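Local coordinates for protein intimin (Escherichia coli, PDB 1F00) that mediates adhesion of enteropathogenic Escherichia coli to host cells, probably by binding the receptor Tir through its lectin-like end, at residues D101-I106 with G110-L115; V125-S130 with Y136-A141; I145-A150 with Q154-E159; S166-S169 with Q173-T176; N219-W224 with V261-L266. All coordinates share one frame; numbering follows the deposited sequence.

Interaction 1. Residues D101-I106 with G110-L115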
# COMPACT_ATOMS: atom_id res chain seq x y z
N ASP A 101 -2.51 -6.90 -1.31
CA ASP A 101 -2.47 -7.13 0.13
C ASP A 101 -2.29 -8.57 0.62
O ASP A 101 -2.06 -8.79 1.81
CB ASP A 101 -3.72 -6.55 0.78
CG ASP A 101 -4.98 -7.27 0.34
OD1 ASP A 101 -5.30 -7.20 -0.87
OD2 ASP A 101 -5.63 -7.90 1.19
N GLY A 102 -2.42 -9.54 -0.27
CA GLY A 102 -2.24 -10.92 0.13
C GLY A 102 -0.80 -11.34 -0.05
O GLY A 102 -0.39 -12.44 0.35
N ASN A 103 -0.01 -10.47 -0.68
CA ASN A 103 1.40 -10.76 -0.92
C ASN A 103 2.31 -9.66 -0.42
O ASN A 103 3.16 -9.15 -1.17
CB ASN A 103 1.65 -11.01 -2.41
CG ASN A 103 0.87 -12.21 -2.94
OD1 ASN A 103 -0.26 -12.07 -3.41
ND2 ASN A 103 1.48 -13.39 -2.85
N ILE A 104 2.14 -9.27 0.83
CA ILE A 104 2.98 -8.25 1.43
C ILE A 104 4.34 -8.92 1.62
O ILE A 104 4.44 -10.01 2.18
CB ILE A 104 2.40 -7.78 2.77
CG1 ILE A 104 1.07 -7.05 2.50
CG2 ILE A 104 3.38 -6.88 3.49
CD1 ILE A 104 0.32 -6.61 3.74
N GLU A 105 5.38 -8.25 1.14
CA GLU A 105 6.73 -8.80 1.19
C GLU A 105 7.64 -8.38 2.36
O GLU A 105 7.88 -7.20 2.59
CB GLU A 105 7.44 -8.48 -0.13
CG GLU A 105 8.92 -8.83 -0.16
CD GLU A 105 9.59 -8.38 -1.44
OE1 GLU A 105 9.46 -7.20 -1.80
OE2 GLU A 105 10.25 -9.22 -2.09
N ILE A 106 8.13 -9.38 3.08
CA ILE A 106 9.05 -9.15 4.19
C ILE A 106 10.37 -8.74 3.55
O ILE A 106 11.00 -9.55 2.85
CB ILE A 106 9.28 -10.44 5.00
CG1 ILE A 106 7.94 -10.99 5.48
CG2 ILE A 106 10.22 -10.16 6.17
CD1 ILE A 106 7.19 -10.07 6.41
N GLY A 110 12.09 -11.74 1.73
CA GLY A 110 11.46 -11.87 0.43
C GLY A 110 10.17 -12.67 0.51
O GLY A 110 9.45 -12.81 -0.49
N VAL A 111 9.88 -13.22 1.68
CA VAL A 111 8.65 -13.99 1.88
C VAL A 111 7.44 -13.08 1.65
O VAL A 111 7.43 -11.93 2.09
CB VAL A 111 8.58 -14.57 3.31
CG1 VAL A 111 7.24 -15.27 3.53
CG2 VAL A 111 9.73 -15.54 3.53
N LYS A 112 6.43 -13.59 0.94
CA LYS A 112 5.22 -12.81 0.67
C LYS A 112 4.01 -13.45 1.33
O LYS A 112 3.82 -14.66 1.25
CB LYS A 112 4.97 -12.70 -0.83
CG LYS A 112 5.87 -11.72 -1.57
CD LYS A 112 5.57 -11.74 -3.06
CE LYS A 112 6.16 -10.54 -3.78
NZ LYS A 112 7.63 -10.45 -3.58
N GLY A 113 3.20 -12.63 1.98
CA GLY A 113 2.01 -13.14 2.64
C GLY A 113 1.28 -12.01 3.34
O GLY A 113 1.34 -10.86 2.91
N LYS A 114 0.59 -12.35 4.43
CA LYS A 114 -0.14 -11.35 5.20
C LYS A 114 0.86 -10.65 6.12
O LYS A 114 1.97 -11.13 6.32
CB LYS A 114 -1.22 -12.02 6.06
CG LYS A 114 -2.34 -12.67 5.27
CD LYS A 114 -3.47 -13.05 6.21
CE LYS A 114 -4.70 -13.54 5.46
NZ LYS A 114 -5.87 -13.67 6.40
N LEU A 115 0.47 -9.50 6.66
CA LEU A 115 1.35 -8.76 7.56
C LEU A 115 1.46 -9.53 8.88
O LEU A 115 0.44 -9.90 9.46
CB LEU A 115 0.77 -7.37 7.86
CG LEU A 115 1.69 -6.50 8.71
CD1 LEU A 115 2.84 -6.00 7.84
CD2 LEU A 115 0.91 -5.32 9.27
O HOH W 1 4.22 -10.82 4.83
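A two-stranded antiparallel beta hairpin at the surface of an Ig-like sheet pairs I104 with G113 and E105 with K112. I104 and G113 form the hydrogen-bonded pair: I104 N donates to G113 O at 2.7 Å, and G113 N returns a bond to I104 O at 2.9 Å. Nearer the turn, I106 N gives to V111 O at 2.8 Å and G110 N to I106 O. One bridging water donates to both I104 O and K114 O, so I104 O accepts twice. On the E105 side, the K112 chain bends at its last torsion (chi4 57°) and brings NZ to OE2 of E105, a salt bridge of 3.3 Å whose hydrogen bond is weak; E105 OE1 is held by N126 of strand 124-130. The aliphatic part of K112 runs across N103 at about a right angle. On the other side I104 CD1 packs on CB of L115 at 4.2 Å, and I104 also touches V125 and L127. E105 thus divides its carboxylate, OE1 to N126 and OE2 to K112, which probably limits its rotation.

Interaction 2. Residues V125-S130 with Y136-A141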
# COMPACT_ATOMS: atom_id res chain seq x y z
N VAL A 125 8.38 -3.87 5.32
CA VAL A 125 7.70 -4.70 4.34
C VAL A 125 7.42 -3.88 3.08
O VAL A 125 7.32 -2.65 3.14
CB VAL A 125 6.35 -5.25 4.88
CG1 VAL A 125 6.60 -6.04 6.16
CG2 VAL A 125 5.36 -4.11 5.13
N ASN A 126 7.33 -4.56 1.94
CA ASN A 126 7.05 -3.87 0.69
C ASN A 126 5.61 -4.13 0.25
O ASN A 126 5.17 -5.28 0.15
CB ASN A 126 7.98 -4.34 -0.43
CG ASN A 126 9.43 -3.92 -0.21
OD1 ASN A 126 9.71 -2.81 0.25
ND2 ASN A 126 10.36 -4.80 -0.55
N LEU A 127 4.86 -3.05 0.00
CA LEU A 127 3.49 -3.17 -0.47
C LEU A 127 3.51 -2.95 -1.97
O LEU A 127 4.18 -2.03 -2.45
CB LEU A 127 2.58 -2.11 0.17
CG LEU A 127 2.43 -2.08 1.70
CD1 LEU A 127 1.25 -1.19 2.05
CD2 LEU A 127 2.21 -3.48 2.24
N LYS A 128 2.79 -3.78 -2.72
CA LYS A 128 2.75 -3.62 -4.16
C LYS A 128 1.37 -3.24 -4.65
O LYS A 128 0.36 -3.84 -4.26
CB LYS A 128 3.19 -4.91 -4.87
CG LYS A 128 4.70 -5.08 -4.99
CD LYS A 128 5.32 -3.98 -5.85
CE LYS A 128 6.83 -4.12 -5.93
NZ LYS A 128 7.47 -4.04 -4.58
N ALA A 129 1.32 -2.21 -5.49
CA ALA A 129 0.07 -1.74 -6.06
C ALA A 129 0.07 -2.12 -7.53
O ALA A 129 1.13 -2.36 -8.12
CB ALA A 129 -0.03 -0.22 -5.91
N SER A 130 -1.11 -2.20 -8.11
CA SER A 130 -1.25 -2.53 -9.52
C SER A 130 -2.48 -1.81 -10.04
O SER A 130 -3.41 -1.52 -9.27
CB SER A 130 -1.41 -4.04 -9.71
OG SER A 130 -2.52 -4.53 -9.00
N TYR A 136 2.54 5.68 -8.96
CA TYR A 136 2.04 5.69 -7.59
C TYR A 136 2.70 6.62 -6.57
O TYR A 136 3.89 6.92 -6.65
CB TYR A 136 2.09 4.26 -7.04
CG TYR A 136 1.58 3.20 -7.99
CD1 TYR A 136 0.35 3.34 -8.62
CD2 TYR A 136 2.33 2.05 -8.26
CE1 TYR A 136 -0.14 2.37 -9.48
CE2 TYR A 136 1.85 1.07 -9.13
CZ TYR A 136 0.61 1.24 -9.74
OH TYR A 136 0.11 0.29 -10.59
N THR A 137 1.90 7.05 -5.59
CA THR A 137 2.36 7.90 -4.50
C THR A 137 1.72 7.31 -3.24
O THR A 137 0.50 7.15 -3.19
CB THR A 137 1.88 9.35 -4.67
OG1 THR A 137 2.36 9.87 -5.91
CG2 THR A 137 2.42 10.22 -3.53
N TRP A 138 2.54 6.99 -2.24
CA TRP A 138 2.03 6.38 -1.01
C TRP A 138 1.99 7.31 0.20
O TRP A 138 2.71 8.30 0.27
CB TRP A 138 2.88 5.15 -0.64
CG TRP A 138 2.99 4.12 -1.72
CD1 TRP A 138 3.76 4.18 -2.86
CD2 TRP A 138 2.31 2.86 -1.77
NE1 TRP A 138 3.59 3.04 -3.61
CE2 TRP A 138 2.71 2.21 -2.96
CE3 TRP A 138 1.40 2.22 -0.91
CZ2 TRP A 138 2.23 0.95 -3.32
CZ3 TRP A 138 0.92 0.96 -1.27
CH2 TRP A 138 1.33 0.34 -2.46
N ARG A 139 1.14 6.97 1.16
CA ARG A 139 1.03 7.77 2.37
C ARG A 139 0.49 6.90 3.50
O ARG A 139 -0.11 5.86 3.25
CB ARG A 139 0.10 8.97 2.16
CG ARG A 139 -1.39 8.62 2.05
CD ARG A 139 -2.24 9.89 1.98
NE ARG A 139 -3.67 9.65 2.13
CZ ARG A 139 -4.49 9.29 1.14
NH1 ARG A 139 -4.03 9.13 -0.09
NH2 ARG A 139 -5.79 9.14 1.38
N SER A 140 0.72 7.35 4.72
CA SER A 140 0.23 6.64 5.90
C SER A 140 -0.65 7.60 6.66
O SER A 140 -0.30 8.76 6.83
CB SER A 140 1.38 6.21 6.80
OG SER A 140 0.88 5.73 8.04
N ALA A 141 -1.80 7.11 7.12
CA ALA A 141 -2.72 7.94 7.89
C ALA A 141 -2.11 8.31 9.24
O ALA A 141 -2.49 9.30 9.86
CB ALA A 141 -4.05 7.21 8.08
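W138 reaches from strand 136-140 to L127 and A129 of strand 124-130, the two strands lying in the facing sheets of an Ig-like beta sandwich. The CA atoms of L127 and W138 stand 9.7 Å apart, too wide for backbone pairing. From CB, W138 CG is placed anti to its own carbonyl carbon (chi1 -55°), and this directs the six-membered part of the indole at the other sheet. CZ3 meets L127 CB at 3.8 Å and, a little farther off, L127 CD1. CH2 lies against both L127 CB and A129 CB. CZ2 makes the nearest approach, 3.6 Å from A129 CB, and also lies near L127 O. At the ring edge, A129 N lies in the indole plane. V167 CG2 of strand 163-169 lies over the indole face on the side of A129 CB, with L127 CB on the other. The methyl of A129 is shared: it also sits over one face of the Y136 ring, a CH-pi contact with CB 4.0 Å from the centroid and 13° off the normal. This wedges a small residue between two aromatic ones. Past A129, the Y136 hydroxyl hydrogen-bonds to G131 O, and OH comes within 3.3 Å of S130 CA.

Interaction 3. Residues I145-A150 with Q154-E159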
# COMPACT_ATOMS: atom_id res chain seq x y z
N ILE A 145 2.57 5.14 13.85
CA ILE A 145 2.33 3.71 13.93
C ILE A 145 3.19 3.02 12.88
O ILE A 145 3.94 2.10 13.18
CB ILE A 145 0.85 3.38 13.65
CG1 ILE A 145 -0.03 4.01 14.75
CG2 ILE A 145 0.64 1.88 13.56
CD1 ILE A 145 0.32 3.57 16.15
N ALA A 146 3.07 3.49 11.64
CA ALA A 146 3.84 2.94 10.54
C ALA A 146 4.03 4.02 9.49
O ALA A 146 3.08 4.75 9.17
CB ALA A 146 3.11 1.74 9.94
N SER A 147 5.24 4.14 8.97
CA SER A 147 5.53 5.13 7.94
C SER A 147 5.73 4.41 6.61
O SER A 147 5.99 3.21 6.59
CB SER A 147 6.78 5.94 8.31
OG SER A 147 7.94 5.13 8.39
N VAL A 148 5.60 5.15 5.51
CA VAL A 148 5.78 4.55 4.20
C VAL A 148 6.54 5.48 3.26
O VAL A 148 6.32 6.69 3.26
CB VAL A 148 4.42 4.21 3.55
CG1 VAL A 148 3.62 5.49 3.28
CG2 VAL A 148 4.65 3.43 2.26
N ASP A 149 7.46 4.91 2.49
CA ASP A 149 8.24 5.69 1.53
C ASP A 149 7.26 6.09 0.43
O ASP A 149 6.71 5.23 -0.27
CB ASP A 149 9.38 4.84 0.96
CG ASP A 149 10.24 5.61 -0.03
OD1 ASP A 149 9.75 5.93 -1.13
OD2 ASP A 149 11.41 5.89 0.30
N ALA A 150 7.03 7.39 0.28
CA ALA A 150 6.09 7.93 -0.69
C ALA A 150 6.23 7.40 -2.12
O ALA A 150 5.24 7.33 -2.86
CB ALA A 150 6.15 9.45 -0.69
N GLN A 154 7.44 1.07 0.42
CA GLN A 154 8.03 0.31 1.51
C GLN A 154 7.56 0.89 2.83
O GLN A 154 7.69 2.09 3.09
CB GLN A 154 9.56 0.34 1.43
CG GLN A 154 10.24 -0.48 2.51
CD GLN A 154 11.71 -0.71 2.21
OE1 GLN A 154 12.07 -1.58 1.40
NE2 GLN A 154 12.56 0.08 2.85
N VAL A 155 7.01 0.02 3.68
CA VAL A 155 6.50 0.43 4.98
C VAL A 155 7.42 0.04 6.12
O VAL A 155 8.01 -1.04 6.11
CB VAL A 155 5.12 -0.20 5.25
CG1 VAL A 155 4.65 0.16 6.67
CG2 VAL A 155 4.11 0.29 4.21
N THR A 156 7.54 0.92 7.11
CA THR A 156 8.35 0.65 8.28
C THR A 156 7.41 0.66 9.48
O THR A 156 6.75 1.66 9.75
CB THR A 156 9.45 1.71 8.49
OG1 THR A 156 10.33 1.72 7.36
CG2 THR A 156 10.25 1.42 9.75
N LEU A 157 7.33 -0.46 10.18
CA LEU A 157 6.46 -0.58 11.35
C LEU A 157 7.15 0.05 12.56
O LEU A 157 8.29 -0.28 12.87
CB LEU A 157 6.15 -2.05 11.61
CG LEU A 157 5.49 -2.74 10.40
CD1 LEU A 157 5.30 -4.21 10.69
CD2 LEU A 157 4.14 -2.08 10.10
N LYS A 158 6.45 0.93 13.27
CA LYS A 158 7.05 1.63 14.40
C LYS A 158 6.44 1.40 15.78
O LYS A 158 7.17 1.12 16.74
CB LYS A 158 7.09 3.12 14.09
CG LYS A 158 7.72 3.41 12.74
CD LYS A 158 7.35 4.78 12.21
CE LYS A 158 8.19 5.88 12.79
NZ LYS A 158 7.85 7.19 12.14
N GLU A 159 5.12 1.53 15.90
CA GLU A 159 4.47 1.35 17.20
C GLU A 159 3.17 0.56 17.09
O GLU A 159 2.53 0.54 16.04
CB GLU A 159 4.17 2.71 17.83
CG GLU A 159 5.38 3.62 18.06
CD GLU A 159 6.29 3.14 19.19
OE1 GLU A 159 5.87 2.29 20.00
OE2 GLU A 159 7.44 3.64 19.28
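Strands 146-148 and 154-157 run antiparallel, their axes 4.6 Å apart at closest approach and 159° between directions, as the two arms of a beta hairpin in the Ig-like domain. S147 and T156 are the hydrogen-bonded pair: T156 N donates to S147 O at 2.8 Å and S147 N to T156 O at 3.0 Å. Beyond the strand end, I145 O accepts from two successive amides, K158 N at 2.8 Å and E159 N at 3.0 Å, a classic beta bulge at K158-E159 opposite I145. The apolar face carries A146, V148, V155 and L157. V148 turns CG1 between its backbone N and carbonyl carbon (chi1 65°), which puts CG2 anti to N and 3.7 Å from V155 CG2. V155 CG1 turns to A146 CB; L157 CD2 reaches that same methyl from farther along its strand. V155 also touches V125, L127 and I165, which places this face against the sandwich interior. On the face with S147 and T156, the bent K158 chain passes its CD 3.9 Å from S147 OG, and its NZ goes on to bond with P143 O. The chemistry therefore divides by face: methyl groups pack on the interior side, whereas the other carries hydroxyls and a lysine.

Interaction 4. Residues S166-S169 with Q173-T176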
# COMPACT_ATOMS: atom_id res chain seq x y z
N SER A 166 -2.24 4.18 2.15
CA SER A 166 -2.97 4.44 0.92
C SER A 166 -2.03 4.73 -0.24
O SER A 166 -0.97 5.30 -0.07
CB SER A 166 -3.91 5.64 1.10
OG SER A 166 -4.90 5.38 2.08
N VAL A 167 -2.44 4.31 -1.43
CA VAL A 167 -1.65 4.58 -2.62
C VAL A 167 -2.59 5.28 -3.60
O VAL A 167 -3.78 4.96 -3.66
CB VAL A 167 -1.11 3.29 -3.29
CG1 VAL A 167 -2.27 2.41 -3.74
CG2 VAL A 167 -0.23 3.66 -4.49
N ILE A 168 -2.06 6.26 -4.32
CA ILE A 168 -2.86 6.95 -5.32
C ILE A 168 -2.09 6.95 -6.64
O ILE A 168 -0.86 7.04 -6.64
CB ILE A 168 -3.18 8.42 -4.91
CG1 ILE A 168 -1.89 9.21 -4.68
CG2 ILE A 168 -4.02 8.43 -3.64
CD1 ILE A 168 -2.13 10.64 -4.22
N SER A 169 -2.81 6.80 -7.74
CA SER A 169 -2.18 6.80 -9.06
C SER A 169 -2.52 8.14 -9.69
O SER A 169 -3.58 8.71 -9.40
CB SER A 169 -2.72 5.63 -9.90
OG SER A 169 -4.14 5.61 -9.89
N GLN A 173 -6.88 7.76 -8.78
CA GLN A 173 -7.51 6.62 -8.12
C GLN A 173 -6.84 6.47 -6.77
O GLN A 173 -5.73 6.98 -6.56
CB GLN A 173 -7.33 5.32 -8.91
CG GLN A 173 -8.20 5.18 -10.15
CD GLN A 173 -8.16 3.76 -10.69
OE1 GLN A 173 -8.71 2.84 -10.09
NE2 GLN A 173 -7.50 3.57 -11.83
N THR A 174 -7.51 5.77 -5.86
CA THR A 174 -6.98 5.53 -4.53
C THR A 174 -7.31 4.11 -4.07
O THR A 174 -8.43 3.63 -4.25
CB THR A 174 -7.60 6.51 -3.49
OG1 THR A 174 -7.30 7.86 -3.85
CG2 THR A 174 -7.06 6.21 -2.10
N ALA A 175 -6.31 3.44 -3.50
CA ALA A 175 -6.49 2.09 -2.96
C ALA A 175 -5.87 2.14 -1.57
O ALA A 175 -4.88 2.83 -1.37
CB ALA A 175 -5.77 1.06 -3.82
N THR A 176 -6.44 1.42 -0.62
CA THR A 176 -5.92 1.46 0.74
C THR A 176 -5.85 0.10 1.43
O THR A 176 -6.69 -0.78 1.21
CB THR A 176 -6.77 2.38 1.63
OG1 THR A 176 -8.07 1.82 1.78
CG2 THR A 176 -6.89 3.75 1.02
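V167 and A175 meet in a beta hairpin of the Ig-like domain, where strands 166-169 and 173-176 run antiparallel with 160° between their directions. Two bonds join them: V167 N to A175 O at 2.9 Å and A175 N to V167 O at 3.0 Å. Pairing slackens toward the turn, where S169 N reaches Q173 O at 3.2 Å and the return bond from Q173 N to S169 O is weak. V167 holds CG1 between its backbone N and carbonyl carbon (chi1 62°), bringing that methyl 3.8 Å from A175 CB. S169 adopts the corresponding rotamer (chi1 51°); its OG lies 3.3 Å from Q173 CB and bonds to D171 in the turn. Q173, extended beyond CG, carries its amide to D171 OD1, T95 O and L97 N. On the opposite face, I168 and T174 lie side by side and point the same way, with I168 CG2 3.3 Å from T174 OG1. Strand 163-169 is the central member of a three-strand sheet, bonded on its other edge to strand 136-140 through R139 and T137; V167 packs on Y136 of that strand and, with A175, on I99 of strand 98-99.

Interaction 5. Residues N219-W224 with V261-L266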
# COMPACT_ATOMS: atom_id res chain seq x y z
N ASN A 219 10.17 -17.07 17.10
CA ASN A 219 9.02 -16.78 16.26
C ASN A 219 9.19 -15.42 15.59
O ASN A 219 8.67 -15.20 14.49
CB ASN A 219 7.73 -16.84 17.08
CG ASN A 219 7.26 -18.28 17.28
OD1 ASN A 219 7.13 -19.04 16.32
ND2 ASN A 219 7.00 -18.66 18.53
N VAL A 220 9.92 -14.52 16.24
CA VAL A 220 10.18 -13.21 15.67
C VAL A 220 11.08 -13.39 14.43
O VAL A 220 10.81 -12.83 13.37
CB VAL A 220 10.90 -12.29 16.69
CG1 VAL A 220 11.23 -10.96 16.05
CG2 VAL A 220 10.00 -12.09 17.92
N PHE A 221 12.15 -14.16 14.59
CA PHE A 221 13.08 -14.43 13.49
C PHE A 221 12.34 -15.16 12.37
O PHE A 221 12.57 -14.90 11.19
CB PHE A 221 14.25 -15.29 13.99
CG PHE A 221 15.29 -15.56 12.94
CD1 PHE A 221 16.34 -14.67 12.74
CD2 PHE A 221 15.20 -16.68 12.13
CE1 PHE A 221 17.30 -14.90 11.74
CE2 PHE A 221 16.15 -16.92 11.12
CZ PHE A 221 17.19 -16.02 10.92
N LYS A 222 11.45 -16.07 12.75
CA LYS A 222 10.67 -16.84 11.78
C LYS A 222 9.90 -15.90 10.85
O LYS A 222 9.84 -16.12 9.63
CB LYS A 222 9.68 -17.74 12.53
CG LYS A 222 8.84 -18.62 11.64
CD LYS A 222 7.80 -19.41 12.44
CE LYS A 222 8.46 -20.21 13.57
NZ LYS A 222 9.52 -21.14 13.08
N ALA A 223 9.32 -14.85 11.42
CA ALA A 223 8.55 -13.91 10.62
C ALA A 223 9.39 -12.87 9.87
O ALA A 223 9.11 -12.57 8.72
CB ALA A 223 7.53 -13.20 11.51
N TRP A 224 10.42 -12.33 10.53
CA TRP A 224 11.23 -11.30 9.91
C TRP A 224 12.62 -11.66 9.39
O TRP A 224 13.19 -10.90 8.61
CB TRP A 224 11.38 -10.13 10.90
CG TRP A 224 10.06 -9.57 11.28
CD1 TRP A 224 9.29 -9.95 12.35
CD2 TRP A 224 9.30 -8.62 10.55
NE1 TRP A 224 8.08 -9.28 12.32
CE2 TRP A 224 8.06 -8.46 11.22
CE3 TRP A 224 9.54 -7.88 9.38
CZ2 TRP A 224 7.07 -7.59 10.76
CZ3 TRP A 224 8.55 -7.02 8.92
CH2 TRP A 224 7.33 -6.89 9.61
N VAL A 261 19.78 -11.94 15.06
CA VAL A 261 20.52 -11.89 13.80
C VAL A 261 21.00 -13.29 13.45
O VAL A 261 20.73 -13.80 12.36
CB VAL A 261 21.75 -10.96 13.87
CG1 VAL A 261 22.63 -11.18 12.63
CG2 VAL A 261 21.31 -9.49 13.91
N LYS A 262 21.68 -13.94 14.39
CA LYS A 262 22.25 -15.26 14.18
C LYS A 262 21.43 -16.45 14.70
O LYS A 262 21.86 -17.59 14.56
CB LYS A 262 23.64 -15.32 14.82
CG LYS A 262 24.49 -14.09 14.54
CD LYS A 262 25.94 -14.26 14.98
CE LYS A 262 26.09 -14.27 16.49
NZ LYS A 262 27.54 -14.16 16.86
N GLN A 263 20.24 -16.19 15.25
CA GLN A 263 19.41 -17.25 15.84
C GLN A 263 20.28 -17.70 17.02
O GLN A 263 20.25 -17.08 18.09
CB GLN A 263 19.18 -18.38 14.82
CG GLN A 263 18.45 -17.91 13.55
CD GLN A 263 18.25 -19.02 12.52
OE1 GLN A 263 17.48 -19.95 12.74
NE2 GLN A 263 18.95 -18.93 11.40
N ASN A 264 21.04 -18.78 16.84
CA ASN A 264 21.99 -19.23 17.86
C ASN A 264 21.51 -19.25 19.31
O ASN A 264 22.03 -18.52 20.16
CB ASN A 264 23.23 -18.33 17.75
CG ASN A 264 24.46 -18.90 18.45
OD1 ASN A 264 25.28 -18.14 18.98
ND2 ASN A 264 24.61 -20.21 18.42
N PRO A 265 20.50 -20.08 19.64
CA PRO A 265 20.07 -20.07 21.04
C PRO A 265 21.17 -20.60 21.96
O PRO A 265 21.73 -21.68 21.72
CB PRO A 265 18.84 -20.96 21.03
CG PRO A 265 19.10 -21.91 19.89
CD PRO A 265 19.67 -20.99 18.83
N LEU A 266 21.50 -19.83 23.01
CA LEU A 266 22.53 -20.22 23.98
C LEU A 266 21.98 -20.33 25.40
O LEU A 266 20.95 -19.74 25.72
CB LEU A 266 23.67 -19.19 23.98
CG LEU A 266 24.33 -18.89 22.64
CD1 LEU A 266 25.44 -17.86 22.84
CD2 LEU A 266 24.88 -20.18 22.05
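Stacked against the F221 ring is the side chain of Q263, an aromatic-amide contact within the C-type lectin-like domain between helix 214-224 and the beginning of strand 263-270. Q263 CG sits over the ring centre, 3.5 Å from the centroid and 12° off the normal, in CH-pi geometry. Its amide then spreads across the rim of the same ring: CD is 3.3 Å from F221 CE2 and NE2 is 3.4 Å from F221 CZ. Ring and amide planes are only 17° apart, so the groups stack nearly flat and NE2 does not point an N-H straight into the face. V261 adds its carbonyl, with O 3.7 Å from F221 CE1 at an oblique approach. In the next layer, F221 CG is anti to its backbone N (chi1 -177°), which carries the ring out from the helix, while the Q263 chain is extended beyond CG and crosses it at about a right angle. Y258 of strand 254-259 touches both F221 and Q263, and D259 accepts from the backbone N atoms of V261 and K262, which is consistent with holding the V261-K262 bend. With the amide lying flat on the ring, the join between helix and strand is probably dispersive and amide-pi in character.

From the N terminus, interaction 1 closes the short hairpin 101-115, then interaction 2 closes the loop between strands 124-130 and 136-140, from one sheet to the other; interaction 3 closes the hairpin 145-159 and interaction 4 the hairpin 166-176; interaction 5 comes last, over the longest loop. All five are in series, so none nests or crosses. Interactions 1, 2 and 3 share one sheet through strand 124-130, where E105 O meets N126 N and V125 O meets V155 N. Interactions 2 and 4 share the opposed sheet along strands 136-140 and 163-169. Interaction 5 belongs to the lectin-like domain, yet its W224 packs on V125 and L157, tying that domain to the Ig-like sandwich.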